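Local coordinates for neisseria adhesin A (Neisseria meningitidis, PDB 4CJD), which probably mediates adhesion to human epithelial cells and bacterial uptake by them, as a homotrimeric surface autotransporter with a head on a coiled-coil stalk, at residues 29-37 with 47-57. Residues are numbered along the deposited sequence; the frame is centred on the assembly and turned at random.
Sequences GFKVGDTIY and RPATEDDVKAD. Unlike the reference sequence in segment 47-57: R47 (reference Lys), P48 (reference Thr).
The methyl group of A49 is the bump at the heart of this contact in the NadA head domain, where an antiparallel beta hairpin, strands 35-40 and 43-48, runs on into the short helix 51-56. The hollow that receives it is walled by F30, I36 and the backbone of the 31-34 turn: CB of A49 lies 3.6 Å from I36 CD1 and 3.9 Å from F30 CD2, at the edge of the ring, and alanine's single methyl fits here with D34 O 3.3 Å from its CB. F30 reaches over to the helix, its CE2 3.7 Å from V54 CG2 and its far end against CB of D57, whose OD2 accepts hydrogen bonds from the backbone nitrogens of F59 and G61. V32 lays its CG2 across the first helical turn, beside E51 and V54. G33, with the positive phi of the type II turn 31-34, a conformation in which a side chain would press on the carbonyl oxygen of V32 and which glycine therefore suits, sends its N-H to A49 O, while A49 N bonds back to D34 O. Farther along, I36 and R47 form a hydrogen-bonded pair with side chains alongside each other, the I36 CD1 methyl close to both partners of the salt bridge between R47 and D53, 3.7 Å from D53 CG. R47, extended from CG to NE, grips D53 end-on through both terminal nitrogens. Besides R47 NH1, D53 OD2 accepts T50 N through its anti lone pair, at 2.9 Å and an almost straight 177°.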
ATOM      1  N   GLY A  29      -5.906 -30.678   9.274  1.00 12.35           N
ATOM      2  CA  GLY A  29      -4.890 -30.353  10.281  1.00 14.47           C
ATOM      3  C   GLY A  29      -4.648 -31.509  11.234  1.00 18.43           C
ATOM      4  O   GLY A  29      -5.455 -32.451  11.290  1.00 15.21           O
ATOM      5  N   PHE A  30      -3.531 -31.490  11.964  1.00 14.62           N
ATOM      6  CA  PHE A  30      -3.393 -32.442  13.060  1.00 13.40           C
ATOM      7  C   PHE A  30      -2.555 -31.813  14.153  1.00 14.43           C
ATOM      8  O   PHE A  30      -1.939 -30.727  13.980  1.00 13.92           O
ATOM      9  CB  PHE A  30      -2.771 -33.778  12.593  1.00 14.00           C
ATOM     10  CG  PHE A  30      -1.328 -33.639  12.141  1.00 18.99           C
ATOM     11  CD1 PHE A  30      -1.035 -33.137  10.866  1.00 16.92           C
ATOM     12  CD2 PHE A  30      -0.273 -33.983  12.990  1.00 14.61           C
ATOM     13  CE1 PHE A  30       0.288 -32.991  10.431  1.00 13.48           C
ATOM     14  CE2 PHE A  30       1.078 -33.841  12.573  1.00 14.67           C
ATOM     15  CZ  PHE A  30       1.356 -33.363  11.279  1.00 14.04           C
ATOM     16  N   LYS A  31      -2.547 -32.461  15.304  1.00 15.47           N
ATOM     17  CA  LYS A  31      -1.846 -31.901  16.454  1.00 14.73           C
ATOM     18  C   LYS A  31      -1.151 -32.996  17.202  1.00 15.78           C
ATOM     19  O   LYS A  31      -1.381 -34.197  16.940  1.00 16.32           O
ATOM     20  CB  LYS A  31      -2.828 -31.194  17.366  1.00 14.78           C
ATOM     21  CG  LYS A  31      -3.801 -32.144  18.059  1.00 15.58           C
ATOM     22  CD  LYS A  31      -4.864 -31.298  18.803  1.00 16.35           C
ATOM     23  CE  LYS A  31      -5.782 -32.119  19.641  1.00 21.56           C
ATOM     24  NZ  LYS A  31      -6.562 -33.083  18.840  1.00 22.39           N
ATOM     25  N   VAL A  32      -0.315 -32.593  18.163  1.00 16.41           N
ATOM     26  CA  VAL A  32       0.430 -33.547  18.946  1.00 17.36           C
ATOM     27  C   VAL A  32      -0.553 -34.505  19.593  1.00 18.18           C
ATOM     28  O   VAL A  32      -1.594 -34.098  20.160  1.00 18.14           O
ATOM     29  CB  VAL A  32       1.309 -32.871  20.014  1.00 17.82           C
ATOM     30  CG1 VAL A  32       1.983 -33.949  20.965  1.00 19.26           C
ATOM     31  CG2 VAL A  32       2.377 -31.930  19.351  1.00 17.14           C
ATOM     32  N   GLY A  33      -0.242 -35.785  19.452  1.00 19.00           N
ATOM     33  CA  GLY A  33      -1.060 -36.828  20.016  1.00 19.97           C
ATOM     34  C   GLY A  33      -2.121 -37.403  19.099  1.00 27.80           C
ATOM     35  O   GLY A  33      -2.691 -38.454  19.414  1.00 28.23           O
ATOM     36  N   ASP A  34      -2.413 -36.728  17.984  1.00 19.87           N
ATOM     37  CA  ASP A  34      -3.277 -37.333  16.962  1.00 18.25           C
ATOM     38  C   ASP A  34      -2.615 -38.587  16.365  1.00 25.72           C
ATOM     39  O   ASP A  34      -1.396 -38.654  16.226  1.00 22.57           O
ATOM     40  CB  ASP A  34      -3.594 -36.364  15.834  1.00 16.94           C
ATOM     41  CG  ASP A  34      -4.530 -35.247  16.247  1.00 17.02           C
ATOM     42  OD1 ASP A  34      -5.010 -35.191  17.389  1.00 20.34           O
ATOM     43  OD2 ASP A  34      -4.741 -34.384  15.415  1.00 16.69           O
ATOM     44  N   THR A  35      -3.416 -39.581  16.006  1.00 20.33           N
ATOM     45  CA  THR A  35      -2.850 -40.776  15.402  1.00 20.32           C
ATOM     46  C   THR A  35      -2.432 -40.469  13.972  1.00 19.46           C
ATOM     47  O   THR A  35      -3.165 -39.825  13.200  1.00 18.49           O
ATOM     48  CB  THR A  35      -3.854 -41.956  15.394  1.00 28.93           C
ATOM     49  OG1 THR A  35      -4.354 -42.152  16.712  1.00 29.80           O
ATOM     50  CG2 THR A  35      -3.180 -43.275  14.902  1.00 22.88           C
ATOM     51  N   ILE A  36      -1.236 -40.900  13.633  1.00 19.91           N
ATOM     52  CA  ILE A  36      -0.760 -40.860  12.259  1.00 19.45           C
ATOM     53  C   ILE A  36      -0.772 -42.321  11.742  1.00 26.07           C
ATOM     54  O   ILE A  36      -0.255 -43.203  12.412  1.00 26.54           O
ATOM     55  CB  ILE A  36       0.636 -40.287  12.184  1.00 21.29           C
ATOM     56  CG1 ILE A  36       0.586 -38.751  12.313  1.00 21.37           C
ATOM     57  CG2 ILE A  36       1.341 -40.728  10.841  1.00 25.19           C
ATOM     58  CD1 ILE A  36       2.009 -38.173  12.584  1.00 23.63           C
ATOM     59  N   TYR A  37      -1.396 -42.576  10.591  1.00 23.07           N
ATOM     60  CA  TYR A  37      -1.509 -43.943  10.069  1.00 24.50           C
ATOM     61  C   TYR A  37      -0.678 -44.139   8.809  1.00 24.75           C
ATOM     62  O   TYR A  37      -0.573 -43.250   7.967  1.00 20.94           O
ATOM     63  CB  TYR A  37      -2.957 -44.296   9.725  1.00 23.15           C
ATOM     64  CG  TYR A  37      -3.877 -44.551  10.879  1.00 27.37           C
ATOM     65  CD1 TYR A  37      -3.927 -45.801  11.497  1.00 29.12           C
ATOM     66  CD2 TYR A  37      -4.727 -43.558  11.333  1.00 32.07           C
ATOM     67  CE1 TYR A  37      -4.793 -46.040  12.570  1.00 31.02           C
ATOM     68  CE2 TYR A  37      -5.605 -43.787  12.383  1.00 32.04           C
ATOM     69  CZ  TYR A  37      -5.641 -45.027  12.984  1.00 36.40           C
ATOM     70  OH  TYR A  37      -6.511 -45.214  14.029  1.00 39.33           O
ATOM     71  N   ARG A  47       0.381 -44.490  14.945  1.00 31.91           N
ATOM     72  CA  ARG A  47       1.294 -44.078  16.002  1.00 28.78           C
ATOM     73  C   ARG A  47       0.959 -42.619  16.372  1.00 28.26           C
ATOM     74  O   ARG A  47       0.348 -41.912  15.584  1.00 22.09           O
ATOM     75  CB  ARG A  47       2.753 -44.226  15.548  1.00 29.00           C
ATOM     76  CG  ARG A  47       3.111 -43.197  14.494  1.00 31.28           C
ATOM     77  CD  ARG A  47       4.540 -43.371  13.958  1.00 31.38           C
ATOM     78  NE  ARG A  47       4.731 -42.379  12.904  1.00 34.54           N
ATOM     79  CZ  ARG A  47       5.016 -41.099  13.134  1.00 35.16           C
ATOM     80  NH1 ARG A  47       5.152 -40.644  14.398  1.00 29.44           N
ATOM     81  NH2 ARG A  47       5.158 -40.272  12.095  1.00 30.45           N
ATOM     82  N   PRO A  48       1.350 -42.170  17.570  1.00 23.66           N
ATOM     83  CA  PRO A  48       0.980 -40.793  17.897  1.00 24.64           C
ATOM     84  C   PRO A  48       1.858 -39.739  17.231  1.00 21.33           C
ATOM     85  O   PRO A  48       3.055 -39.867  17.178  1.00 21.80           O
ATOM     86  CB  PRO A  48       1.121 -40.728  19.427  1.00 23.32           C
ATOM     87  CG  PRO A  48       1.641 -42.081  19.848  1.00 25.05           C
ATOM     88  CD  PRO A  48       2.073 -42.836  18.660  1.00 25.19           C
ATOM     89  N   ALA A  49       1.232 -38.702  16.690  1.00 19.98           N
ATOM     90  CA  ALA A  49       1.985 -37.528  16.240  1.00 21.20           C
ATOM     91  C   ALA A  49       2.790 -36.901  17.405  1.00 27.43           C
ATOM     92  O   ALA A  49       2.251 -36.664  18.494  1.00 23.69           O
ATOM     93  CB  ALA A  49       1.056 -36.517  15.634  1.00 17.70           C
ATOM     94  N   THR A  50       4.081 -36.675  17.181  1.00 19.52           N
ATOM     95  CA  THR A  50       4.927 -35.976  18.125  1.00 19.83           C
ATOM     96  C   THR A  50       5.051 -34.543  17.671  1.00 18.61           C
ATOM     97  O   THR A  50       4.674 -34.220  16.550  1.00 17.67           O
ATOM     98  CB  THR A  50       6.340 -36.536  18.170  1.00 21.61           C
ATOM     99  OG1 THR A  50       6.933 -36.280  16.883  1.00 23.68           O
ATOM    100  CG2 THR A  50       6.342 -38.044  18.500  1.00 22.27           C
ATOM    101  N   GLU A  51       5.670 -33.700  18.479  1.00 18.75           N
ATOM    102  CA  GLU A  51       5.937 -32.344  18.031  1.00 18.16           C
ATOM    103  C   GLU A  51       6.890 -32.334  16.793  1.00 25.78           C
ATOM    104  O   GLU A  51       6.743 -31.464  15.944  1.00 22.40           O
ATOM    105  CB  GLU A  51       6.472 -31.523  19.204  1.00 18.31           C
ATOM    106  CG  GLU A  51       6.823 -30.062  18.883  1.00 23.11           C
ATOM    107  CD  GLU A  51       5.647 -29.218  18.360  1.00 31.10           C
ATOM    108  OE1 GLU A  51       4.456 -29.583  18.527  1.00 28.36           O
ATOM    109  OE2 GLU A  51       5.937 -28.154  17.771  1.00 33.98           O
ATOM    110  N   ASP A  52       7.809 -33.311  16.662  1.00 18.48           N
ATOM    111  CA  ASP A  52       8.653 -33.392  15.481  1.00 18.40           C
ATOM    112  C   ASP A  52       7.796 -33.562  14.220  1.00 19.64           C
ATOM    113  O   ASP A  52       8.109 -32.979  13.202  1.00 23.26           O
ATOM    114  CB  ASP A  52       9.646 -34.562  15.524  1.00 22.12           C
ATOM    115  CG  ASP A  52      10.797 -34.365  16.521  1.00 36.51           C
ATOM    116  OD1 ASP A  52      11.111 -33.225  16.910  1.00 32.57           O
ATOM    117  OD2 ASP A  52      11.401 -35.398  16.901  1.00 42.56           O
ATOM    118  N   ASP A  53       6.769 -34.417  14.277  1.00 18.23           N
ATOM    119  CA  ASP A  53       5.888 -34.633  13.126  1.00 19.85           C
ATOM    120  C   ASP A  53       5.145 -33.384  12.760  1.00 19.31           C
ATOM    121  O   ASP A  53       4.927 -33.092  11.586  1.00 16.22           O
ATOM    122  CB  ASP A  53       4.837 -35.702  13.387  1.00 20.20           C
ATOM    123  CG  ASP A  53       5.419 -37.054  13.578  1.00 24.25           C
ATOM    124  OD1 ASP A  53       6.122 -37.527  12.671  1.00 25.61           O
ATOM    125  OD2 ASP A  53       5.171 -37.646  14.652  1.00 24.71           O
ATOM    126  N   VAL A  54       4.710 -32.673  13.778  1.00 15.52           N
ATOM    127  CA  VAL A  54       4.012 -31.425  13.566  1.00 19.89           C
ATOM    128  C   VAL A  54       4.923 -30.404  12.870  1.00 18.80           C
ATOM    129  O   VAL A  54       4.523 -29.779  11.885  1.00 17.62           O
ATOM    130  CB  VAL A  54       3.489 -30.858  14.881  1.00 17.94           C
ATOM    131  CG1 VAL A  54       3.178 -29.349  14.722  1.00 17.64           C
ATOM    132  CG2 VAL A  54       2.249 -31.668  15.367  1.00 14.85           C
ATOM    133  N   LYS A  55       6.147 -30.255  13.365  1.00 20.88           N
ATOM    134  CA  LYS A  55       7.108 -29.333  12.770  1.00 22.28           C
ATOM    135  C   LYS A  55       7.539 -29.727  11.356  1.00 25.70           C
ATOM    136  O   LYS A  55       7.857 -28.856  10.565  1.00 19.92           O
ATOM    137  CB  LYS A  55       8.354 -29.199  13.656  1.00 21.04           C
ATOM    138  CG  LYS A  55       8.086 -28.334  14.905  1.00 25.91           C
ATOM    139  CD  LYS A  55       9.358 -28.073  15.697  1.00 32.42           C
ATOM    140  CE  LYS A  55       9.091 -27.253  16.964  1.00 34.58           C
ATOM    141  NZ  LYS A  55       8.692 -25.836  16.636  1.00 36.61           N
ATOM    142  N   ALA A  56       7.567 -31.029  11.060  1.00 14.94           N
ATOM    143  CA  ALA A  56       7.959 -31.541   9.747  1.00 19.96           C
ATOM    144  C   ALA A  56       6.861 -31.296   8.689  1.00 23.27           C
ATOM    145  O   ALA A  56       7.129 -31.378   7.497  1.00 19.51           O
ATOM    146  CB  ALA A  56       8.269 -33.052   9.830  1.00 18.12           C
ATOM    147  N   ASP A  57       5.625 -31.012   9.127  1.00 13.65           N
ATOM    148  CA  ASP A  57       4.541 -30.772   8.182  1.00 12.96           C
ATOM    149  C   ASP A  57       4.739 -29.426   7.510  1.00 14.37           C
ATOM    150  O   ASP A  57       5.196 -28.489   8.148  1.00 14.48           O
ATOM    151  CB  ASP A  57       3.166 -30.832   8.893  1.00 12.65           C
ATOM    152  CG  ASP A  57       2.010 -30.494   7.941  1.00 19.96           C
ATOM    153  OD1 ASP A  57       1.643 -31.334   7.118  1.00 15.34           O
ATOM    154  OD2 ASP A  57       1.511 -29.364   7.970  1.00 16.10           O
TER